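Local coordinates for glycosylation Associate Protein 2 (PDB 6OYC) that probably takes part, as one component of the Gap123 complex, in the glycosylation that accompanies accessory Sec secretion of adhesins, at residues Q163-N167 against F245-K249; F293-L297 against K354-F360; I366-L370 against F502-Y506. All coordinates share one frame; numbering follows the deposited sequence.

Contact 1. Residues Q163-N167 against F245-K249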
ATOM      1  N   GLN B 163      -5.563  23.094 -28.342  1.00 37.88           N
ATOM      2  CA  GLN B 163      -5.898  22.163 -29.410  1.00 43.01           C
ATOM      3  C   GLN B 163      -4.754  21.190 -29.621  1.00 41.48           C
ATOM      4  O   GLN B 163      -3.615  21.611 -29.856  1.00 46.17           O
ATOM      5  CB  GLN B 163      -6.202  22.911 -30.700  1.00 45.08           C
ATOM      6  CG  GLN B 163      -7.159  24.086 -30.476  1.00 53.23           C
ATOM      7  CD  GLN B 163      -8.534  23.858 -31.079  1.00 63.25           C
ATOM      8  OE1 GLN B 163      -8.994  22.721 -31.183  1.00 68.06           O
ATOM      9  NE2 GLN B 163      -9.201  24.943 -31.474  1.00 70.72           N
ATOM     10  N   PHE B 164      -5.065  19.895 -29.586  1.00 36.67           N
ATOM     11  CA  PHE B 164      -4.055  18.849 -29.626  1.00 37.49           C
ATOM     12  C   PHE B 164      -3.984  18.113 -30.952  1.00 38.07           C
ATOM     13  O   PHE B 164      -3.018  17.386 -31.175  1.00 39.58           O
ATOM     14  CB  PHE B 164      -4.296  17.863 -28.471  1.00 32.96           C
ATOM     15  CG  PHE B 164      -4.183  18.516 -27.126  1.00 35.27           C
ATOM     16  CD1 PHE B 164      -2.944  18.654 -26.509  1.00 34.16           C
ATOM     17  CD2 PHE B 164      -5.296  19.086 -26.521  1.00 33.52           C
ATOM     18  CE1 PHE B 164      -2.830  19.306 -25.290  1.00 36.80           C
ATOM     19  CE2 PHE B 164      -5.184  19.743 -25.311  1.00 35.69           C
ATOM     20  CZ  PHE B 164      -3.952  19.855 -24.689  1.00 33.46           C
ATOM     21  N   GLY B 165      -4.940  18.325 -31.854  1.00 39.24           N
ATOM     22  CA  GLY B 165      -4.870  17.757 -33.191  1.00 37.31           C
ATOM     23  C   GLY B 165      -6.177  17.093 -33.565  1.00 38.69           C
ATOM     24  O   GLY B 165      -6.980  16.741 -32.698  1.00 37.60           O
ATOM     25  N   GLU B 166      -6.391  16.911 -34.865  1.00 36.75           N
ATOM     26  CA  GLU B 166      -7.574  16.211 -35.342  1.00 40.92           C
ATOM     27  C   GLU B 166      -7.455  14.694 -35.187  1.00 38.30           C
ATOM     28  O   GLU B 166      -8.471  14.013 -34.987  1.00 39.47           O
ATOM     29  CB  GLU B 166      -7.824  16.606 -36.798  1.00 44.00           C
ATOM     30  CG  GLU B 166      -7.711  18.121 -37.024  1.00 49.11           C
ATOM     31  CD  GLU B 166      -6.324  18.566 -37.531  1.00 49.62           C
ATOM     32  OE1 GLU B 166      -6.207  18.961 -38.712  1.00 53.98           O
ATOM     33  OE2 GLU B 166      -5.346  18.523 -36.758  1.00 50.19           O
ATOM     34  N   ASN B 167      -6.243  14.156 -35.284  1.00 35.50           N
ATOM     35  CA  ASN B 167      -5.918  12.775 -34.952  1.00 35.41           C
ATOM     36  C   ASN B 167      -4.925  12.769 -33.798  1.00 38.13           C
ATOM     37  O   ASN B 167      -4.366  13.803 -33.425  1.00 34.34           O
ATOM     38  CB  ASN B 167      -5.324  12.031 -36.152  1.00 36.13           C
ATOM     39  CG  ASN B 167      -6.203  12.135 -37.395  1.00 42.94           C
ATOM     40  OD1 ASN B 167      -7.298  11.589 -37.438  1.00 42.29           O
ATOM     41  ND2 ASN B 167      -5.721  12.844 -38.409  1.00 43.50           N
ATOM     42  N   PHE B 245       0.272  10.791 -26.588  1.00 31.28           N
ATOM     43  CA  PHE B 245      -0.377  11.434 -27.722  1.00 32.97           C
ATOM     44  C   PHE B 245      -1.747  11.945 -27.285  1.00 33.32           C
ATOM     45  O   PHE B 245      -2.343  11.432 -26.331  1.00 30.04           O
ATOM     46  CB  PHE B 245      -0.560  10.465 -28.901  1.00 31.68           C
ATOM     47  CG  PHE B 245       0.727   9.989 -29.509  1.00 29.97           C
ATOM     48  CD1 PHE B 245       1.552   9.113 -28.836  1.00 30.38           C
ATOM     49  CD2 PHE B 245       1.097  10.391 -30.778  1.00 30.04           C
ATOM     50  CE1 PHE B 245       2.744   8.684 -29.412  1.00 29.94           C
ATOM     51  CE2 PHE B 245       2.280   9.954 -31.352  1.00 27.25           C
ATOM     52  CZ  PHE B 245       3.098   9.104 -30.664  1.00 25.53           C
ATOM     53  N   ALA B 246      -2.235  12.962 -27.990  1.00 30.49           N
ATOM     54  CA  ALA B 246      -3.518  13.571 -27.685  1.00 32.39           C
ATOM     55  C   ALA B 246      -4.174  14.043 -28.973  1.00 33.13           C
ATOM     56  O   ALA B 246      -3.526  14.209 -30.012  1.00 35.17           O
ATOM     57  CB  ALA B 246      -3.380  14.754 -26.720  1.00 30.98           C
ATOM     58  N   LYS B 247      -5.481  14.257 -28.880  1.00 32.70           N
ATOM     59  CA  LYS B 247      -6.262  14.847 -29.952  1.00 38.28           C
ATOM     60  C   LYS B 247      -7.482  15.532 -29.347  1.00 40.68           C
ATOM     61  O   LYS B 247      -7.939  15.184 -28.251  1.00 35.95           O
ATOM     62  CB  LYS B 247      -6.682  13.799 -30.987  1.00 37.72           C
ATOM     63  CG  LYS B 247      -7.565  12.692 -30.453  1.00 37.31           C
ATOM     64  CD  LYS B 247      -8.067  11.860 -31.617  1.00 41.35           C
ATOM     65  CE  LYS B 247      -9.039  10.790 -31.195  1.00 49.01           C
ATOM     66  NZ  LYS B 247      -9.660  10.196 -32.423  1.00 62.88           N
ATOM     67  N   GLY B 248      -8.005  16.514 -30.078  1.00 37.23           N
ATOM     68  CA  GLY B 248      -9.154  17.262 -29.620  1.00 38.03           C
ATOM     69  C   GLY B 248      -8.771  18.562 -28.936  1.00 39.96           C
ATOM     70  O   GLY B 248      -7.692  19.119 -29.136  1.00 43.29           O
ATOM     71  N   LYS B 249      -9.681  19.045 -28.105  1.00 39.57           N
ATOM     72  CA  LYS B 249      -9.540  20.347 -27.482  1.00 43.94           C
ATOM     73  C   LYS B 249     -10.030  20.283 -26.043  1.00 43.60           C
ATOM     74  O   LYS B 249     -11.055  19.659 -25.755  1.00 44.41           O
ATOM     75  CB  LYS B 249     -10.306  21.403 -28.283  1.00 46.88           C
ATOM     76  CG  LYS B 249     -10.853  22.576 -27.454  1.00 65.48           C
ATOM     77  CD  LYS B 249      -9.909  23.786 -27.454  1.00 74.88           C
ATOM     78  CE  LYS B 249     -10.324  24.900 -26.448  1.00 74.78           C
ATOM     79  NZ  LYS B 249     -10.044  24.646 -25.004  1.00 62.83           N
TER
HETATM   80  O   HOH W   1      -7.065  19.926 -32.015  1.00 35.51           O
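F164 lays its CB and the near part of its ring against A246, with F164 CB and A246 CB 3.7 Å apart. The pair sits at a corner between two antiparallel sheets, consistent with a beta-sandwich. Strand 157-165 belongs to one sheet and strand 238-247 to the other. The short strands 163-165 and 245-247 approach at an angle of 107°, then the chain turns away on both sides. The F164 ring is buried and also meets F146, I198 and L171, so it helps to fill the space between the sheets.

The backbones are joined by two nearly straight bonds. F164 N gives its hydrogen to G248 O at 2.8 Å, and G248 N gives its own to G165 O at 2.8 Å. Both glycines have positive phi, and at their backbone angles a CB would be jammed against the preceding carbonyl oxygen. Q163 and K249 form an antiparallel non-hydrogen-bonded pair. Their side chains meet on one face, where Q163 bends at chi2 (-110°) and brings Q163 OE1 to 3.4 Å from K249 CB. The K249 chain is bent too, and its end leads away. K247 sets CB close to the carbonyl oxygens of G165 and N167, then runs outward in an extended chain. N167 O also accepts a bond from S169 OG.

G248 O takes two hydrogen bonds. Besides the one from F164 N, G248 O receives one from a water at 3.1 Å. That water accepts from G165 N at 2.7 Å and reaches Q163 OE1 weakly at 3.5 Å.

Contact 2. Residues F293-L297 against K354-F360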
ATOM      1  N   PHE B 293      -7.076 -13.782  15.145  1.00 47.35           N
ATOM      2  CA  PHE B 293      -8.477 -13.370  15.159  1.00 48.45           C
ATOM      3  C   PHE B 293      -8.944 -12.960  16.552  1.00 52.43           C
ATOM      4  O   PHE B 293     -10.150 -12.932  16.828  1.00 54.36           O
ATOM      5  CB  PHE B 293      -9.393 -14.468  14.610  1.00 46.00           C
ATOM      6  CG  PHE B 293      -9.231 -14.745  13.131  1.00 41.76           C
ATOM      7  CD1 PHE B 293      -8.157 -15.494  12.659  1.00 39.29           C
ATOM      8  CD2 PHE B 293     -10.193 -14.316  12.222  1.00 38.02           C
ATOM      9  CE1 PHE B 293      -8.030 -15.794  11.303  1.00 38.02           C
ATOM     10  CE2 PHE B 293     -10.072 -14.612  10.859  1.00 40.36           C
ATOM     11  CZ  PHE B 293      -8.988 -15.355  10.402  1.00 36.64           C
ATOM     12  N   LYS B 294      -8.011 -12.632  17.398  1.00 50.81           N
ATOM     13  CA  LYS B 294      -8.317 -12.182  18.718  1.00 57.05           C
ATOM     14  C   LYS B 294      -7.921 -10.728  18.850  1.00 54.47           C
ATOM     15  O   LYS B 294      -7.003 -10.293  18.251  1.00 50.24           O
ATOM     16  CB  LYS B 294      -7.603 -13.059  19.721  1.00 51.04           C
ATOM     17  CG  LYS B 294      -7.941 -14.507  19.523  1.00 54.46           C
ATOM     18  CD  LYS B 294      -7.551 -15.343  20.700  1.00 53.09           C
ATOM     19  CE  LYS B 294      -7.156 -16.725  20.276  1.00 56.33           C
ATOM     20  NZ  LYS B 294      -5.717 -16.927  20.568  1.00 63.10           N
ATOM     21  N   PRO B 295      -8.629  -9.987  19.675  1.00 54.63           N
ATOM     22  CA  PRO B 295      -8.389  -8.564  19.886  1.00 50.10           C
ATOM     23  C   PRO B 295      -7.059  -8.231  20.459  1.00 49.46           C
ATOM     24  O   PRO B 295      -6.492  -9.003  21.150  1.00 50.46           O
ATOM     25  CB  PRO B 295      -9.444  -8.197  20.887  1.00 55.23           C
ATOM     26  CG  PRO B 295     -10.521  -9.171  20.663  1.00 59.28           C
ATOM     27  CD  PRO B 295      -9.823 -10.440  20.375  1.00 56.41           C
ATOM     28  N   PRO B 296      -6.562  -7.061  20.150  1.00 48.86           N
ATOM     29  CA  PRO B 296      -7.274  -6.108  19.324  1.00 50.34           C
ATOM     30  C   PRO B 296      -6.737  -6.029  17.909  1.00 48.89           C
ATOM     31  O   PRO B 296      -5.765  -6.663  17.612  1.00 46.12           O
ATOM     32  CB  PRO B 296      -6.949  -4.827  20.021  1.00 47.66           C
ATOM     33  CG  PRO B 296      -5.564  -5.017  20.426  1.00 49.87           C
ATOM     34  CD  PRO B 296      -5.356  -6.459  20.694  1.00 47.91           C
ATOM     35  N   LEU B 297      -7.387  -5.257  17.053  1.00 49.58           N
ATOM     36  CA  LEU B 297      -6.894  -5.034  15.703  1.00 46.93           C
ATOM     37  C   LEU B 297      -6.006  -3.786  15.763  1.00 48.32           C
ATOM     38  O   LEU B 297      -6.433  -2.748  16.197  1.00 46.37           O
ATOM     39  CB  LEU B 297      -8.017  -4.884  14.704  1.00 43.71           C
ATOM     40  CG  LEU B 297      -7.739  -4.224  13.368  1.00 40.69           C
ATOM     41  CD1 LEU B 297      -6.743  -5.017  12.586  1.00 38.37           C
ATOM     42  CD2 LEU B 297      -8.977  -4.031  12.562  1.00 38.83           C
ATOM     43  N   LYS B 354     -12.607  -4.105   8.201  1.00 42.84           N
ATOM     44  CA  LYS B 354     -11.815  -5.174   8.800  1.00 42.97           C
ATOM     45  C   LYS B 354     -12.204  -5.432  10.250  1.00 47.12           C
ATOM     46  O   LYS B 354     -12.079  -6.569  10.723  1.00 43.22           O
ATOM     47  CB  LYS B 354     -10.329  -4.853   8.709  1.00 41.32           C
ATOM     48  CG  LYS B 354      -9.893  -4.472   7.318  1.00 43.65           C
ATOM     49  CD  LYS B 354     -10.101  -5.597   6.333  1.00 45.41           C
ATOM     50  CE  LYS B 354     -10.017  -5.076   4.899  1.00 48.29           C
ATOM     51  NZ  LYS B 354     -10.104  -6.192   3.916  1.00 48.93           N
ATOM     52  N   LEU B 355     -12.648  -4.397  10.972  1.00 46.59           N
ATOM     53  CA  LEU B 355     -13.273  -4.624  12.271  1.00 48.43           C
ATOM     54  C   LEU B 355     -14.485  -5.531  12.127  1.00 50.97           C
ATOM     55  O   LEU B 355     -14.617  -6.532  12.844  1.00 49.35           O
ATOM     56  CB  LEU B 355     -13.676  -3.296  12.909  1.00 46.69           C
ATOM     57  CG  LEU B 355     -12.566  -2.581  13.678  1.00 48.14           C
ATOM     58  CD1 LEU B 355     -12.915  -1.127  13.859  1.00 51.00           C
ATOM     59  CD2 LEU B 355     -12.328  -3.226  15.003  1.00 46.96           C
ATOM     60  N   ALA B 356     -15.372  -5.201  11.180  1.00 47.03           N
ATOM     61  CA  ALA B 356     -16.542  -6.033  10.914  1.00 47.22           C
ATOM     62  C   ALA B 356     -16.140  -7.471  10.607  1.00 46.16           C
ATOM     63  O   ALA B 356     -16.656  -8.416  11.214  1.00 45.29           O
ATOM     64  CB  ALA B 356     -17.357  -5.437   9.763  1.00 42.72           C
ATOM     65  N   PHE B 357     -15.204  -7.657   9.675  1.00 47.30           N
ATOM     66  CA  PHE B 357     -14.729  -9.002   9.354  1.00 43.45           C
ATOM     67  C   PHE B 357     -14.306  -9.764  10.604  1.00 41.67           C
ATOM     68  O   PHE B 357     -14.582 -10.960  10.729  1.00 42.93           O
ATOM     69  CB  PHE B 357     -13.563  -8.922   8.365  1.00 42.02           C
ATOM     70  CG  PHE B 357     -12.941 -10.259   8.023  1.00 38.55           C
ATOM     71  CD1 PHE B 357     -13.444 -11.034   6.985  1.00 40.03           C
ATOM     72  CD2 PHE B 357     -11.837 -10.724   8.714  1.00 35.88           C
ATOM     73  CE1 PHE B 357     -12.851 -12.254   6.648  1.00 38.20           C
ATOM     74  CE2 PHE B 357     -11.246 -11.941   8.386  1.00 39.19           C
ATOM     75  CZ  PHE B 357     -11.750 -12.706   7.352  1.00 36.39           C
ATOM     76  N   LEU B 358     -13.599  -9.099  11.523  1.00 42.96           N
ATOM     77  CA  LEU B 358     -13.179  -9.735  12.767  1.00 47.28           C
ATOM     78  C   LEU B 358     -14.299  -9.803  13.806  1.00 52.33           C
ATOM     79  O   LEU B 358     -14.112 -10.434  14.852  1.00 49.13           O
ATOM     80  CB  LEU B 358     -11.982  -8.989  13.360  1.00 43.73           C
ATOM     81  CG  LEU B 358     -10.638  -9.208  12.666  1.00 46.22           C
ATOM     82  CD1 LEU B 358      -9.636  -8.169  13.125  1.00 44.49           C
ATOM     83  CD2 LEU B 358     -10.108 -10.608  12.933  1.00 44.46           C
ATOM     84  N   ASN B 359     -15.450  -9.188  13.524  1.00 50.79           N
ATOM     85  CA  ASN B 359     -16.501  -8.934  14.509  1.00 56.44           C
ATOM     86  C   ASN B 359     -15.929  -8.322  15.785  1.00 57.64           C
ATOM     87  O   ASN B 359     -16.272  -8.710  16.902  1.00 57.14           O
ATOM     88  CB  ASN B 359     -17.312 -10.193  14.815  1.00 61.12           C
ATOM     89  CG  ASN B 359     -18.783  -9.882  15.052  1.00 73.37           C
ATOM     90  OD1 ASN B 359     -19.141  -9.143  15.979  1.00 75.88           O
ATOM     91  ND2 ASN B 359     -19.644 -10.420  14.189  1.00 76.46           N
ATOM     92  N   PHE B 360     -15.034  -7.362  15.611  1.00 51.54           N
ATOM     93  CA  PHE B 360     -14.567  -6.542  16.710  1.00 51.57           C
ATOM     94  C   PHE B 360     -15.362  -5.247  16.737  1.00 54.51           C
ATOM     95  O   PHE B 360     -15.945  -4.828  15.733  1.00 56.92           O
ATOM     96  CB  PHE B 360     -13.074  -6.233  16.579  1.00 51.35           C
ATOM     97  CG  PHE B 360     -12.183  -7.427  16.731  1.00 51.26           C
ATOM     98  CD1 PHE B 360     -12.709  -8.679  16.992  1.00 48.74           C
ATOM     99  CD2 PHE B 360     -10.802  -7.293  16.599  1.00 47.91           C
ATOM    100  CE1 PHE B 360     -11.884  -9.777  17.127  1.00 52.12           C
ATOM    101  CE2 PHE B 360      -9.973  -8.382  16.732  1.00 47.67           C
ATOM    102  CZ  PHE B 360     -10.516  -9.632  16.998  1.00 52.44           C
TER
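F360 puts its ring between P295 and L358. Its CG lies beside the backbone N and opposite the carbonyl carbon (chi1 -67°), which aims the ring into the bend of the 293-297 loop. P295 CG covers one face in a CH-pi contact, 3.9 Å from the centroid of the F360 ring and offset toward the rim. On the opposite face L358 CB sits over the ring centre. At the edge of the ring, F360 CZ is 3.3 Å from F293 O, probably a mildly favourable contact of the oxygen with the C-H edge. P295 N lies near the same corner of the ring.

The F293 side chain comes from the start of the 293-297 loop. F293 CD2 meets L358 CD2 at 3.8 Å, the two side chains crossing at about a right angle. F293 CE2 meets F357 CE2 at 3.8 Å, with the side chains set obliquely. F357 has CG anti to the backbone N (chi1 177°), which swings its ring toward F293. R103 adds a cation-pi contact to F357.

In the alpha/beta-hydrolase fold suggested by the family, the loop leads into strand 297-301 and helix 341-358 packs over the sheet. The helix ends in a Schellman motif at N359, with F360 N bonded to L355 O, and this reversal delivers F360 to the loop. The peptide before P296 is cis, and R516 bonds to the carbonyl oxygens of K294 and P295.

L297 closes the other end. L297 CD2 reaches L355 CG at 4.0 Å, and L297 CB touches L358 CD1 at 4.0 Å. K354 turns its CB to L297 CD2, while its NZ leads away to a salt bridge with E274.

Contact 3. Residues I366-L370 against F502-Y506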
ATOM      1  N   ILE B 366      -7.020  -0.200  17.596  1.00 50.52           N
ATOM      2  CA  ILE B 366      -5.903   0.684  17.954  1.00 51.50           C
ATOM      3  C   ILE B 366      -5.317   1.300  16.689  1.00 44.88           C
ATOM      4  O   ILE B 366      -4.846   0.572  15.805  1.00 45.56           O
ATOM      5  CB  ILE B 366      -4.803  -0.065  18.724  1.00 49.78           C
ATOM      6  CG1 ILE B 366      -5.392  -0.715  19.976  1.00 56.66           C
ATOM      7  CG2 ILE B 366      -3.638   0.883  19.065  1.00 45.14           C
ATOM      8  CD1 ILE B 366      -4.524  -1.790  20.514  1.00 57.55           C
ATOM      9  N   LEU B 367      -5.296   2.630  16.626  1.00 43.75           N
ATOM     10  CA  LEU B 367      -4.685   3.367  15.523  1.00 43.71           C
ATOM     11  C   LEU B 367      -3.338   3.930  15.960  1.00 44.91           C
ATOM     12  O   LEU B 367      -3.200   4.417  17.083  1.00 44.53           O
ATOM     13  CB  LEU B 367      -5.599   4.499  15.049  1.00 39.20           C
ATOM     14  CG  LEU B 367      -6.990   4.026  14.642  1.00 43.79           C
ATOM     15  CD1 LEU B 367      -7.917   5.177  14.309  1.00 44.30           C
ATOM     16  CD2 LEU B 367      -6.908   3.053  13.477  1.00 44.00           C
ATOM     17  N   SER B 368      -2.349   3.873  15.066  1.00 44.55           N
ATOM     18  CA  SER B 368      -0.980   4.222  15.426  1.00 43.55           C
ATOM     19  C   SER B 368      -0.218   4.761  14.221  1.00 43.75           C
ATOM     20  O   SER B 368      -0.603   4.545  13.067  1.00 42.43           O
ATOM     21  CB  SER B 368      -0.233   3.016  15.990  1.00 43.08           C
ATOM     22  OG  SER B 368      -0.275   1.938  15.069  1.00 42.51           O
ATOM     23  N   GLY B 369       0.885   5.446  14.507  1.00 45.30           N
ATOM     24  CA  GLY B 369       1.782   5.918  13.465  1.00 44.04           C
ATOM     25  C   GLY B 369       2.829   6.860  14.023  1.00 48.79           C
ATOM     26  O   GLY B 369       2.786   7.275  15.186  1.00 50.07           O
ATOM     27  N   LEU B 370       3.783   7.195  13.161  1.00 46.84           N
ATOM     28  CA  LEU B 370       4.837   8.150  13.463  1.00 47.37           C
ATOM     29  C   LEU B 370       4.862   9.231  12.385  1.00 49.44           C
ATOM     30  O   LEU B 370       4.595   8.963  11.208  1.00 51.23           O
ATOM     31  CB  LEU B 370       6.191   7.435  13.579  1.00 48.04           C
ATOM     32  CG  LEU B 370       6.144   6.349  14.665  1.00 52.14           C
ATOM     33  CD1 LEU B 370       7.143   5.254  14.407  1.00 53.84           C
ATOM     34  CD2 LEU B 370       6.355   6.938  16.064  1.00 52.63           C
ATOM     35  N   PHE B 502       7.615   3.444  21.088  1.00 66.37           N
ATOM     36  CA  PHE B 502       6.430   3.042  20.334  1.00 64.36           C
ATOM     37  C   PHE B 502       6.144   1.558  20.514  1.00 60.82           C
ATOM     38  O   PHE B 502       5.010   1.164  20.812  1.00 59.30           O
ATOM     39  CB  PHE B 502       6.630   3.386  18.856  1.00 60.58           C
ATOM     40  CG  PHE B 502       5.446   3.071  17.969  1.00 56.04           C
ATOM     41  CD1 PHE B 502       4.454   4.022  17.748  1.00 54.81           C
ATOM     42  CD2 PHE B 502       5.355   1.848  17.312  1.00 54.45           C
ATOM     43  CE1 PHE B 502       3.370   3.747  16.910  1.00 51.93           C
ATOM     44  CE2 PHE B 502       4.282   1.564  16.473  1.00 51.58           C
ATOM     45  CZ  PHE B 502       3.288   2.512  16.273  1.00 52.26           C
ATOM     46  N   THR B 503       7.164   0.717  20.342  1.00 59.85           N
ATOM     47  CA  THR B 503       6.939  -0.713  20.498  1.00 62.52           C
ATOM     48  C   THR B 503       6.682  -1.085  21.956  1.00 69.22           C
ATOM     49  O   THR B 503       5.905  -2.007  22.228  1.00 67.97           O
ATOM     50  CB  THR B 503       8.120  -1.511  19.936  1.00 63.47           C
ATOM     51  OG1 THR B 503       7.938  -2.897  20.250  1.00 75.88           O
ATOM     52  CG2 THR B 503       9.436  -1.053  20.531  1.00 59.88           C
ATOM     53  N   SER B 504       7.314  -0.377  22.902  1.00 68.01           N
ATOM     54  CA  SER B 504       7.059  -0.628  24.318  1.00 69.61           C
ATOM     55  C   SER B 504       5.638  -0.234  24.692  1.00 70.79           C
ATOM     56  O   SER B 504       4.933  -0.979  25.386  1.00 70.96           O
ATOM     57  CB  SER B 504       8.069   0.129  25.184  1.00 71.42           C
ATOM     58  OG  SER B 504       7.537   0.417  26.468  1.00 77.08           O
ATOM     59  N   GLN B 505       5.201   0.945  24.243  1.00 63.63           N
ATOM     60  CA  GLN B 505       3.831   1.363  24.501  1.00 64.95           C
ATOM     61  C   GLN B 505       2.831   0.364  23.937  1.00 67.87           C
ATOM     62  O   GLN B 505       1.766   0.149  24.526  1.00 65.86           O
ATOM     63  CB  GLN B 505       3.602   2.749  23.913  1.00 67.82           C
ATOM     64  CG  GLN B 505       2.751   3.638  24.779  1.00 72.01           C
ATOM     65  CD  GLN B 505       3.335   3.852  26.157  1.00 75.99           C
ATOM     66  OE1 GLN B 505       4.554   3.829  26.341  1.00 79.17           O
ATOM     67  NE2 GLN B 505       2.464   4.066  27.135  1.00 75.81           N
ATOM     68  N   TYR B 506       3.165  -0.270  22.812  1.00 66.17           N
ATOM     69  CA  TYR B 506       2.296  -1.300  22.255  1.00 65.83           C
ATOM     70  C   TYR B 506       2.272  -2.548  23.137  1.00 66.94           C
ATOM     71  O   TYR B 506       1.197  -3.059  23.474  1.00 63.13           O
ATOM     72  CB  TYR B 506       2.749  -1.656  20.834  1.00 64.02           C
ATOM     73  CG  TYR B 506       1.825  -1.173  19.735  1.00 60.22           C
ATOM     74  CD1 TYR B 506       0.580  -1.753  19.542  1.00 57.45           C
ATOM     75  CD2 TYR B 506       2.206  -0.142  18.880  1.00 59.34           C
ATOM     76  CE1 TYR B 506      -0.269  -1.316  18.531  1.00 57.98           C
ATOM     77  CE2 TYR B 506       1.360   0.307  17.861  1.00 55.37           C
ATOM     78  CZ  TYR B 506       0.127  -0.289  17.690  1.00 55.34           C
ATOM     79  OH  TYR B 506      -0.726   0.135  16.690  1.00 50.12           O
TER
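F502 has its CG anti to the backbone N (chi1 -178°), and S368 sets OG between its own N and carbonyl carbon (chi1 56°). Y506 takes a less usual chi1 of -109°, away from the staggered positions. These turns bring the F502 ring, the Y506 hydroxyl and the S368 side chain together. F502 and Y506 lie one helical turn apart on the same side of helix 495-514. F502 CZ sits at the edge of the Y506 ring, in its plane.

S368 OG also lies in the plane of the Y506 ring, at its edge. Y506 OH donates to S368 OG at 2.5 Å, a very short distance whose exact value is doubtful. F502 CZ rests 3.6 Å from S368 CB, and its CE1 edge faces G369 N. L370 crosses obliquely and lays CD1 over one face of the F502 ring, with L370 CD2 3.9 Å from F502 CD1. On the other flank, I366 CG2 lies 4.1 Å from Y506 CE1.

The strand and helix segments run nearly antiparallel, with axes 10.8 Å apart. Strand order and family fit an alpha/beta hydrolase, in which strand 365-370 would be the one that leads to the nucleophile elbow. G369 belongs to such a GxSxG pattern, though its role is unconfirmed.

S368 OG is bonded to V299 O as well. V299 O can only accept, so S368 OG gives it its proton and takes one from Y506 OH. If the short bond is real, this chain of bonds would satisfy both hydroxyls and link helix 495-514 to strands 365-370 and 297-301.

Contacts 2 and 3 are neighbours in the same mixed sheet region, with centres about 18 Å apart. They meet directly: L297 O and I366 N are 3.0 Å apart, a probable hydrogen bond between adjacent parallel strands, and P296 CG packs on I366 CD1 at 3.4 Å. Helix 341-358 of contact 2 is followed, after a short loop, by strand 365-370 of contact 3. Contact 3 lies beside the possible Ser-His-Asp site of S371, H491 and D461: the L370 side chain lies near these residues without touching them. Contact 1 is remote, in the antiparallel sheets, with its centre about 52 Å from the centres of both others. The nearest atoms of contact 1 and contact 2 are about 36 Å apart. Those of contact 1 and contact 3 are about 38 Å apart.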